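Side-chain contacts in cyclic UMP-AMP synthase (Rhodothermus marinus SG0.5JP17-172, PDB 6E0K), which makes the cyclic dinucleotide messenger 3',3'-cUAMP from UTP and ATP as part of a CBASS antiviral defence system: residues 211-214 with 215-219; 187-190 with 191-194; 269-272 with 273-276. All coordinates share one frame; numbering follows the deposited sequence.

Interaction 1 of 3, residues 211-214 with 215-219; sequences PSYF and LECLL
One face of the Tyr213 ring carries the sulfur of Cys217, four residues on. The SG atom stands 3.9 Å from the centroid of the Tyr213 ring and only 20° off the ring normal. It is displaced toward the hydroxyl end, so the ring atom nearest to Cys217 SG is Tyr213 CZ, at 3.6 Å. This is a sulfur-aromatic contact over the face. At the edge of the same ring, in its plane, lies CE1 of Phe214. The Tyr213 ring also meets the ring of His171, and the Phe214 ring stacks with Trp267. Two torsions bring sulfur and ring together. Tyr213 places CG opposite its own backbone N, chi1 172°, which sends the ring forward along the helix. Cys217 turns SG back beside its own N, chi1 -69°.

The contact spans one turn at the start of helix 212-220, with Pro211 as the N-cap residue. The bond from Leu215 N to Pro211 O, 2.9 Å, opens the alpha-helical series. The turn that holds the sulfur-aromatic pair is closed by Cys217 N and Tyr213 O, 3.0 Å apart. Glu216 runs its chain out extended, and its CG lies 3.4 Å from Ser212 O. Its carboxylate is held at both oxygens, OE2 by Thr53 and OE1 by His171. A long, weak ion pair to Lys194 adds to this. Ser212 OG bonds to Arg197.

The chemistry divides by side of the helix. On one side a polarizable sulfur lies on an aromatic face, a contact probably held largely by dispersion. On another side are Ser212, which binds ATP, and the carboxylate of the buried Glu216, with Lys194 near both. Lys194, though distant for an ion pair, may favour the charged form of the carboxylate, whose two hydrogen-bond partners limit its rotation.

Interaction 2 of 3, residues 187-190 with 191-194; sequences KPTI and RMFK
Lys187 meets Arg191 one turn later, where its CB lies 4.0 Å from Arg191 NH1. The motif is the i to i+3 and i to i+4 side-chain pairing of an alpha helix, here at the start of helix 186-202. Lys187 bends away from this contact and gives its NZ to Asn51 O.

Pro188 comes next. It has no backbone N-H to donate, which the first turn of a helix can accept. One face of the Arg191 guanidinium lies over it, with Pro188 CA 3.6 Å above the plane. The side chains cross at a slant, and Arg191 NH2 is 3.6 Å from Pro188 CG. The bend at chi3 of Arg191, -55°, folds the flat group back over the proline. Bonds from NE to Ser12 O and from NH1 to Ser52 O hold it there.

Thr189 presents its methyl to Phe193. The two side chains run side by side, and Thr189 CG2 is 3.7 Å from Phe193 CE2. Its hydroxyl bonds back to Trp185 O. Met192 brings its CE methyl over one face of the Phe193 ring. Beyond this cluster lie Phe235 and Ile239 of helix 231-244.

Ile190 closes the walk. It lies alongside Lys194, which binds ATP. The lysine chain is extended, with chi2 at 180°, and its aliphatic part passes along the isoleucine. Lys194 CE lies 3.9 Å from Ile190 CG2, and the tip carries on until NZ bonds to Thr53 O.

Interaction 3 of 3, residues 269-272 with 273-276; sequences EEKA and RRFL
Arg273 packs its CG only 3.1 Å from Glu269 O, and the bond from Arg273 N to that same oxygen is 2.8 Å. The other tight part is the inner side. There Leu276 CG sits 3.3 Å from Ala272 O, and the edge of the Phe275 ring is turned to this oxygen. Phe275 goes on to Leu215 and Leu218, while Leu276 reaches Ile239 and Leu242. All this lies in the first two turns of helix 269-285, which is ordinary alpha helix with i to i+4 bonds.

The polar ends of the side chains meet more loosely, and at two separate places a water bridges them. Water 1 donates to Glu269 OE1 and accepts from Arg273 NE, so the glutamate and arginine meet indirectly. The Arg273 guanidinium is held further by Ala245 O. Water 2 donates to Lys271 O, 2.7 Å away, and accepts from Arg274 NE in the plane of the guanidinium. Over one face of that group runs the Lys271 chain, side by side with it, and CD comes 3.4 Å from Arg274 NH2. Lys271 NZ and Arg274 NH2, 4.2 Å apart, each make a salt bridge to Asp208, to OD2 and OD1 respectively.

In the fold
From the N terminus, interaction 2 comes first, then interaction 1, then interaction 3. Each lies within one helix, between adjoining segments, so none closes a loop. They follow in series, and none nests within or crosses another. All three lie in the helical part that follows the strands of the nucleotidyltransferase sheet. Helices 186-202 and 212-220 are consecutive and pack together, with Ile190 against Glu216 and Lys194 against Leu215. This brings the ATP-binding residues Lys194 and Ser212 next to each other. Helix 269-285, the last of the chain, comes after helix 231-244 and packs back on helices 186-202 and 212-220. Its Phe275 touches Phe193 as well as the 215-219 segment, joining all three contacts.

Interaction 1 of 3, residues 211-214 with 215-219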
ATOM      1  N   PRO A 211     -10.729  -0.523   3.679  1.00 13.91           N
ATOM      2  CA  PRO A 211      -9.609   0.344   3.298  1.00 16.78           C
ATOM      3  C   PRO A 211      -8.697  -0.367   2.309  1.00 14.42           C
ATOM      4  O   PRO A 211      -8.430  -1.564   2.436  1.00 13.12           O
ATOM      5  CB  PRO A 211      -8.904   0.617   4.631  1.00 18.03           C
ATOM      6  CG  PRO A 211      -9.965   0.372   5.682  1.00 19.49           C
ATOM      7  CD  PRO A 211     -10.808  -0.736   5.131  1.00 15.98           C
ATOM      8  N   SER A 212      -8.209   0.391   1.318  1.00 14.16           N
ATOM      9  CA  SER A 212      -7.588  -0.213   0.141  1.00 12.76           C
ATOM     10  C   SER A 212      -6.434  -1.140   0.504  1.00 13.80           C
ATOM     11  O   SER A 212      -6.341  -2.266   0.002  1.00 14.62           O
ATOM     12  CB  SER A 212      -7.095   0.877  -0.808  1.00 14.62           C
ATOM     13  OG  SER A 212      -8.197   1.564  -1.387  1.00 17.58           O
ATOM     14  N   TYR A 213      -5.530  -0.682   1.360  1.00 13.65           N
ATOM     15  CA  TYR A 213      -4.377  -1.513   1.677  1.00 13.62           C
ATOM     16  C   TYR A 213      -4.804  -2.814   2.350  1.00 13.22           C
ATOM     17  O   TYR A 213      -4.321  -3.897   1.996  1.00 13.61           O
ATOM     18  CB  TYR A 213      -3.405  -0.725   2.554  1.00 13.00           C
ATOM     19  CG  TYR A 213      -2.264  -1.544   3.102  1.00 16.63           C
ATOM     20  CD1 TYR A 213      -1.176  -1.864   2.300  1.00 16.85           C
ATOM     21  CD2 TYR A 213      -2.269  -1.983   4.418  1.00 16.18           C
ATOM     22  CE1 TYR A 213      -0.112  -2.593   2.797  1.00 17.44           C
ATOM     23  CE2 TYR A 213      -1.209  -2.731   4.929  1.00 14.68           C
ATOM     24  CZ  TYR A 213      -0.136  -3.034   4.101  1.00 16.49           C
ATOM     25  OH  TYR A 213       0.931  -3.767   4.588  1.00 16.64           O
ATOM     26  N   PHE A 214      -5.720  -2.729   3.324  1.00 14.03           N
ATOM     27  CA  PHE A 214      -6.197  -3.932   4.005  1.00 13.29           C
ATOM     28  C   PHE A 214      -6.917  -4.866   3.041  1.00 12.67           C
ATOM     29  O   PHE A 214      -6.815  -6.096   3.153  1.00 13.67           O
ATOM     30  CB  PHE A 214      -7.129  -3.554   5.157  1.00 13.55           C
ATOM     31  CG  PHE A 214      -6.454  -2.849   6.299  1.00 16.61           C
ATOM     32  CD1 PHE A 214      -5.116  -3.065   6.582  1.00 16.85           C
ATOM     33  CD2 PHE A 214      -7.176  -1.971   7.095  1.00 19.56           C
ATOM     34  CE1 PHE A 214      -4.505  -2.416   7.645  1.00 21.38           C
ATOM     35  CE2 PHE A 214      -6.577  -1.313   8.152  1.00 20.56           C
ATOM     36  CZ  PHE A 214      -5.238  -1.539   8.429  1.00 21.68           C
ATOM     37  N   LEU A 215      -7.650  -4.299   2.078  1.00 12.87           N
ATOM     38  CA  LEU A 215      -8.364  -5.136   1.117  1.00 13.19           C
ATOM     39  C   LEU A 215      -7.386  -5.875   0.214  1.00 13.53           C
ATOM     40  O   LEU A 215      -7.578  -7.065  -0.065  1.00 14.17           O
ATOM     41  CB  LEU A 215      -9.336  -4.281   0.296  1.00 13.48           C
ATOM     42  CG  LEU A 215     -10.119  -5.016  -0.785  1.00 12.85           C
ATOM     43  CD1 LEU A 215     -10.921  -6.153  -0.187  1.00 12.72           C
ATOM     44  CD2 LEU A 215     -11.015  -4.020  -1.515  1.00 13.95           C
ATOM     45  N   GLU A 216      -6.319  -5.197  -0.235  1.00 11.83           N
ATOM     46  CA  GLU A 216      -5.283  -5.874  -1.018  1.00 11.52           C
ATOM     47  C   GLU A 216      -4.663  -7.012  -0.227  1.00 15.14           C
ATOM     48  O   GLU A 216      -4.493  -8.126  -0.740  1.00 12.98           O
ATOM     49  CB  GLU A 216      -4.194  -4.884  -1.456  1.00 16.69           C
ATOM     50  CG  GLU A 216      -4.669  -3.905  -2.506  1.00 19.78           C
ATOM     51  CD  GLU A 216      -3.547  -3.126  -3.195  1.00 23.96           C
ATOM     52  OE1 GLU A 216      -2.338  -3.489  -3.113  1.00 22.09           O
ATOM     53  OE2 GLU A 216      -3.896  -2.110  -3.816  1.00 29.34           O
ATOM     54  N   CYS A 217      -4.322  -6.750   1.037  1.00 12.77           N
ATOM     55  CA  CYS A 217      -3.732  -7.793   1.869  1.00 13.79           C
ATOM     56  C   CYS A 217      -4.694  -8.956   2.069  1.00 13.45           C
ATOM     57  O   CYS A 217      -4.278 -10.119   2.059  1.00 12.60           O
ATOM     58  CB  CYS A 217      -3.304  -7.216   3.224  1.00 12.85           C
ATOM     59  SG  CYS A 217      -1.904  -6.065   3.135  1.00 16.61           S
ATOM     60  N   LEU A 218      -5.985  -8.664   2.262  1.00 12.19           N
ATOM     61  CA  LEU A 218      -6.964  -9.731   2.436  1.00 11.91           C
ATOM     62  C   LEU A 218      -7.000 -10.628   1.207  1.00 11.39           C
ATOM     63  O   LEU A 218      -6.933 -11.860   1.311  1.00 12.94           O
ATOM     64  CB  LEU A 218      -8.346  -9.131   2.708  1.00 10.81           C
ATOM     65  CG  LEU A 218      -9.465 -10.137   2.983  1.00 12.76           C
ATOM     66  CD1 LEU A 218      -9.313 -10.704   4.399  1.00 15.93           C
ATOM     67  CD2 LEU A 218     -10.839  -9.491   2.799  1.00 11.29           C
ATOM     68  N   LEU A 219      -7.060 -10.014   0.024  1.00 10.62           N
ATOM     69  CA  LEU A 219      -7.129 -10.789  -1.212  1.00 10.71           C
ATOM     70  C   LEU A 219      -5.824 -11.514  -1.512  1.00  9.93           C
ATOM     71  O   LEU A 219      -5.840 -12.582  -2.147  1.00 11.32           O
ATOM     72  CB  LEU A 219      -7.504  -9.854  -2.366  1.00 11.07           C
ATOM     73  CG  LEU A 219      -8.919  -9.282  -2.210  1.00 11.97           C
ATOM     74  CD1 LEU A 219      -9.171  -8.146  -3.209  1.00 12.04           C
ATOM     75  CD2 LEU A 219      -9.997 -10.364  -2.348  1.00 13.92           C
TER

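Interaction 2 of 3, residues 187-190 with 191-194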
ATOM      1  N   LYS A 187      -4.795  -8.440 -10.053  1.00 10.78           N
ATOM      2  CA  LYS A 187      -4.983  -6.997  -9.906  1.00 10.48           C
ATOM      3  C   LYS A 187      -6.358  -6.546 -10.401  1.00  9.76           C
ATOM      4  O   LYS A 187      -6.999  -5.729  -9.728  1.00 10.71           O
ATOM      5  CB  LYS A 187      -3.862  -6.228 -10.620  1.00 11.32           C
ATOM      6  CG  LYS A 187      -2.486  -6.552 -10.067  1.00 16.26           C
ATOM      7  CD  LYS A 187      -2.396  -6.311  -8.581  1.00 17.51           C
ATOM      8  CE  LYS A 187      -0.977  -6.560  -8.081  1.00 18.63           C
ATOM      9  NZ  LYS A 187       0.018  -5.682  -8.772  1.00 17.04           N
ATOM     10  N   PRO A 188      -6.867  -7.029 -11.546  1.00 10.26           N
ATOM     11  CA  PRO A 188      -8.255  -6.681 -11.898  1.00 12.38           C
ATOM     12  C   PRO A 188      -9.249  -7.085 -10.830  1.00  9.39           C
ATOM     13  O   PRO A 188     -10.253  -6.390 -10.633  1.00 11.01           O
ATOM     14  CB  PRO A 188      -8.501  -7.443 -13.212  1.00 11.91           C
ATOM     15  CG  PRO A 188      -7.117  -7.613 -13.807  1.00 13.21           C
ATOM     16  CD  PRO A 188      -6.200  -7.795 -12.618  1.00 12.50           C
ATOM     17  N   THR A 189      -8.998  -8.196 -10.134  1.00  9.69           N
ATOM     18  CA  THR A 189      -9.926  -8.624  -9.094  1.00 11.13           C
ATOM     19  C   THR A 189      -9.893  -7.668  -7.909  1.00 12.89           C
ATOM     20  O   THR A 189     -10.944  -7.324  -7.355  1.00 11.20           O
ATOM     21  CB  THR A 189      -9.601 -10.060  -8.662  1.00 11.72           C
ATOM     22  OG1 THR A 189      -9.816 -10.936  -9.781  1.00 11.89           O
ATOM     23  CG2 THR A 189     -10.524 -10.502  -7.525  1.00 14.52           C
ATOM     24  N   ILE A 190      -8.700  -7.219  -7.507  1.00 11.26           N
ATOM     25  CA  ILE A 190      -8.609  -6.201  -6.465  1.00  9.56           C
ATOM     26  C   ILE A 190      -9.420  -4.977  -6.855  1.00 10.55           C
ATOM     27  O   ILE A 190     -10.188  -4.433  -6.052  1.00 11.08           O
ATOM     28  CB  ILE A 190      -7.145  -5.818  -6.205  1.00  8.92           C
ATOM     29  CG1 ILE A 190      -6.393  -6.971  -5.536  1.00 10.62           C
ATOM     30  CG2 ILE A 190      -7.079  -4.570  -5.332  1.00 11.61           C
ATOM     31  CD1 ILE A 190      -4.888  -6.681  -5.463  1.00 11.04           C
ATOM     32  N   ARG A 191      -9.264  -4.528  -8.099  1.00  9.68           N
ATOM     33  CA  ARG A 191      -9.966  -3.320  -8.516  1.00  8.33           C
ATOM     34  C   ARG A 191     -11.469  -3.538  -8.536  1.00  9.94           C
ATOM     35  O   ARG A 191     -12.229  -2.650  -8.139  1.00 10.85           O
ATOM     36  CB  ARG A 191      -9.461  -2.858  -9.886  1.00  9.59           C
ATOM     37  CG  ARG A 191      -7.965  -2.498  -9.834  1.00 10.36           C
ATOM     38  CD  ARG A 191      -7.488  -1.803 -11.109  1.00 12.93           C
ATOM     39  NE  ARG A 191      -7.790  -2.590 -12.302  1.00 11.88           N
ATOM     40  CZ  ARG A 191      -6.902  -3.305 -12.994  1.00 11.29           C
ATOM     41  NH1 ARG A 191      -5.619  -3.323 -12.654  1.00 12.48           N
ATOM     42  NH2 ARG A 191      -7.315  -3.994 -14.063  1.00 14.84           N
ATOM     43  N   MET A 192     -11.909  -4.715  -8.992  1.00 10.29           N
ATOM     44  CA  MET A 192     -13.329  -5.062  -8.955  1.00 10.60           C
ATOM     45  C   MET A 192     -13.890  -4.926  -7.546  1.00 10.72           C
ATOM     46  O   MET A 192     -14.928  -4.290  -7.339  1.00 11.65           O
ATOM     47  CB  MET A 192     -13.528  -6.484  -9.466  1.00 10.82           C
ATOM     48  CG  MET A 192     -14.994  -6.935  -9.400  1.00 10.52           C
ATOM     49  SD  MET A 192     -15.181  -8.700  -9.702  1.00 13.04           S
ATOM     50  CE  MET A 192     -14.439  -9.402  -8.222  1.00 16.49           C
ATOM     51  N   PHE A 193     -13.202  -5.492  -6.554  1.00 10.27           N
ATOM     52  CA  PHE A 193     -13.716  -5.399  -5.193  1.00  9.39           C
ATOM     53  C   PHE A 193     -13.623  -3.978  -4.644  1.00 12.60           C
ATOM     54  O   PHE A 193     -14.518  -3.541  -3.913  1.00 11.44           O
ATOM     55  CB  PHE A 193     -12.992  -6.392  -4.286  1.00  9.71           C
ATOM     56  CG  PHE A 193     -13.494  -7.796  -4.427  1.00  9.74           C
ATOM     57  CD1 PHE A 193     -14.810  -8.114  -4.102  1.00 11.36           C
ATOM     58  CD2 PHE A 193     -12.655  -8.810  -4.870  1.00 11.55           C
ATOM     59  CE1 PHE A 193     -15.282  -9.414  -4.233  1.00 12.39           C
ATOM     60  CE2 PHE A 193     -13.116 -10.122  -4.981  1.00 10.92           C
ATOM     61  CZ  PHE A 193     -14.446 -10.417  -4.672  1.00 12.37           C
ATOM     62  N   LYS A 194     -12.559  -3.238  -4.977  1.00  9.74           N
ATOM     63  CA  LYS A 194     -12.503  -1.831  -4.583  1.00  9.32           C
ATOM     64  C   LYS A 194     -13.680  -1.045  -5.142  1.00  9.86           C
ATOM     65  O   LYS A 194     -14.285  -0.228  -4.438  1.00 12.18           O
ATOM     66  CB  LYS A 194     -11.184  -1.196  -5.046  1.00 10.33           C
ATOM     67  CG  LYS A 194     -10.002  -1.538  -4.190  1.00 11.41           C
ATOM     68  CD  LYS A 194      -8.781  -0.847  -4.781  1.00 16.03           C
ATOM     69  CE  LYS A 194      -7.565  -0.944  -3.924  1.00 23.35           C
ATOM     70  NZ  LYS A 194      -6.626   0.116  -4.435  1.00 21.19           N
TER

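Interaction 3 of 3, residues 269-272 with 273-276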
ATOM      1  N   GLU A 269     -10.446  -8.863  12.257  1.00 21.03           N
ATOM      2  CA  GLU A 269     -11.220  -9.926  11.626  1.00 18.64           C
ATOM      3  C   GLU A 269     -12.685  -9.538  11.521  1.00 20.55           C
ATOM      4  O   GLU A 269     -13.350  -9.860  10.531  1.00 19.58           O
ATOM      5  CB  GLU A 269     -11.089 -11.228  12.409  1.00 20.41           C
ATOM      6  CG  GLU A 269      -9.699 -11.830  12.384  1.00 21.67           C
ATOM      7  CD  GLU A 269      -9.689 -13.208  12.987  1.00 29.79           C
ATOM      8  OE1 GLU A 269     -10.656 -13.959  12.735  1.00 29.71           O
ATOM      9  OE2 GLU A 269      -8.736 -13.531  13.730  1.00 27.56           O
ATOM     10  N   GLU A 270     -13.205  -8.833  12.523  1.00 19.30           N
ATOM     11  CA  GLU A 270     -14.610  -8.454  12.473  1.00 19.48           C
ATOM     12  C   GLU A 270     -14.883  -7.485  11.330  1.00 17.36           C
ATOM     13  O   GLU A 270     -15.928  -7.574  10.671  1.00 18.57           O
ATOM     14  CB  GLU A 270     -15.044  -7.855  13.809  1.00 22.02           C
ATOM     15  CG  GLU A 270     -16.542  -7.719  13.929  1.00 38.78           C
ATOM     16  CD  GLU A 270     -17.267  -9.065  13.988  1.00 52.19           C
ATOM     17  OE1 GLU A 270     -16.605 -10.120  14.180  1.00 52.92           O
ATOM     18  OE2 GLU A 270     -18.503  -9.071  13.832  1.00 59.49           O
ATOM     19  N   LYS A 271     -13.953  -6.561  11.063  1.00 16.54           N
ATOM     20  CA  LYS A 271     -14.123  -5.664   9.917  1.00 16.24           C
ATOM     21  C   LYS A 271     -14.042  -6.427   8.601  1.00 16.46           C
ATOM     22  O   LYS A 271     -14.779  -6.121   7.651  1.00 14.96           O
ATOM     23  CB  LYS A 271     -13.068  -4.551   9.939  1.00 20.71           C
ATOM     24  CG  LYS A 271     -13.274  -3.505  11.039  1.00 24.92           C
ATOM     25  CD  LYS A 271     -14.507  -2.656  10.775  1.00 28.79           C
ATOM     26  CE  LYS A 271     -14.727  -1.621  11.871  1.00 39.89           C
ATOM     27  NZ  LYS A 271     -13.817  -0.463  11.721  1.00 45.11           N
ATOM     28  N   ALA A 272     -13.144  -7.414   8.515  1.00 15.20           N
ATOM     29  CA  ALA A 272     -13.079  -8.244   7.315  1.00 13.50           C
ATOM     30  C   ALA A 272     -14.373  -9.024   7.114  1.00 15.14           C
ATOM     31  O   ALA A 272     -14.880  -9.119   5.993  1.00 15.06           O
ATOM     32  CB  ALA A 272     -11.883  -9.195   7.391  1.00 12.57           C
ATOM     33  N   ARG A 273     -14.917  -9.607   8.190  1.00 14.84           N
ATOM     34  CA  ARG A 273     -16.190 -10.321   8.075  1.00 14.50           C
ATOM     35  C   ARG A 273     -17.316  -9.388   7.648  1.00 15.17           C
ATOM     36  O   ARG A 273     -18.230  -9.792   6.918  1.00 15.93           O
ATOM     37  CB  ARG A 273     -16.536 -10.987   9.405  1.00 16.10           C
ATOM     38  CG  ARG A 273     -15.501 -11.974   9.863  1.00 21.77           C
ATOM     39  CD  ARG A 273     -15.588 -13.227   9.060  1.00 30.59           C
ATOM     40  NE  ARG A 273     -14.764 -14.285   9.637  1.00 35.70           N
ATOM     41  CZ  ARG A 273     -14.281 -15.301   8.936  1.00 37.03           C
ATOM     42  NH1 ARG A 273     -14.541 -15.378   7.632  1.00 27.41           N
ATOM     43  NH2 ARG A 273     -13.532 -16.219   9.530  1.00 33.31           N
ATOM     44  N   ARG A 274     -17.288  -8.142   8.119  1.00 14.74           N
ATOM     45  CA  ARG A 274     -18.296  -7.182   7.687  1.00 12.36           C
ATOM     46  C   ARG A 274     -18.208  -6.942   6.183  1.00 14.45           C
ATOM     47  O   ARG A 274     -19.228  -6.908   5.482  1.00 13.86           O
ATOM     48  CB  ARG A 274     -18.141  -5.867   8.453  1.00 13.54           C
ATOM     49  CG  ARG A 274     -19.172  -4.805   8.037  1.00 14.50           C
ATOM     50  CD  ARG A 274     -19.040  -3.517   8.831  1.00 17.36           C
ATOM     51  NE  ARG A 274     -17.822  -2.797   8.498  1.00 17.92           N
ATOM     52  CZ  ARG A 274     -17.555  -1.551   8.870  1.00 19.06           C
ATOM     53  NH1 ARG A 274     -18.436  -0.856   9.590  1.00 20.70           N
ATOM     54  NH2 ARG A 274     -16.405  -0.995   8.503  1.00 17.96           N
ATOM     55  N   PHE A 275     -16.992  -6.754   5.670  1.00 13.91           N
ATOM     56  CA  PHE A 275     -16.829  -6.592   4.228  1.00 11.97           C
ATOM     57  C   PHE A 275     -17.422  -7.779   3.478  1.00 13.30           C
ATOM     58  O   PHE A 275     -18.109  -7.604   2.467  1.00 12.24           O
ATOM     59  CB  PHE A 275     -15.344  -6.403   3.894  1.00 12.56           C
ATOM     60  CG  PHE A 275     -15.003  -6.647   2.444  1.00 11.17           C
ATOM     61  CD1 PHE A 275     -15.333  -5.716   1.471  1.00 12.78           C
ATOM     62  CD2 PHE A 275     -14.355  -7.809   2.057  1.00 11.88           C
ATOM     63  CE1 PHE A 275     -15.025  -5.932   0.139  1.00 13.53           C
ATOM     64  CE2 PHE A 275     -14.036  -8.030   0.711  1.00 14.29           C
ATOM     65  CZ  PHE A 275     -14.383  -7.086  -0.247  1.00 11.80           C
ATOM     66  N   LEU A 276     -17.197  -8.996   3.979  1.00 13.10           N
ATOM     67  CA  LEU A 276     -17.737 -10.170   3.299  1.00 12.57           C
ATOM     68  C   LEU A 276     -19.262 -10.172   3.322  1.00 11.93           C
ATOM     69  O   LEU A 276     -19.895 -10.545   2.325  1.00 15.40           O
ATOM     70  CB  LEU A 276     -17.202 -11.451   3.933  1.00 13.37           C
ATOM     71  CG  LEU A 276     -15.678 -11.602   3.915  1.00 13.13           C
ATOM     72  CD1 LEU A 276     -15.307 -12.882   4.660  1.00 16.60           C
ATOM     73  CD2 LEU A 276     -15.108 -11.617   2.493  1.00 14.38           C
TER
HETATM   74  O   HOH W   1     -13.654 -13.819  12.397  1.00 30.15           O
HETATM   75  O   HOH W   2     -15.561  -3.551   7.114  1.00 15.83           O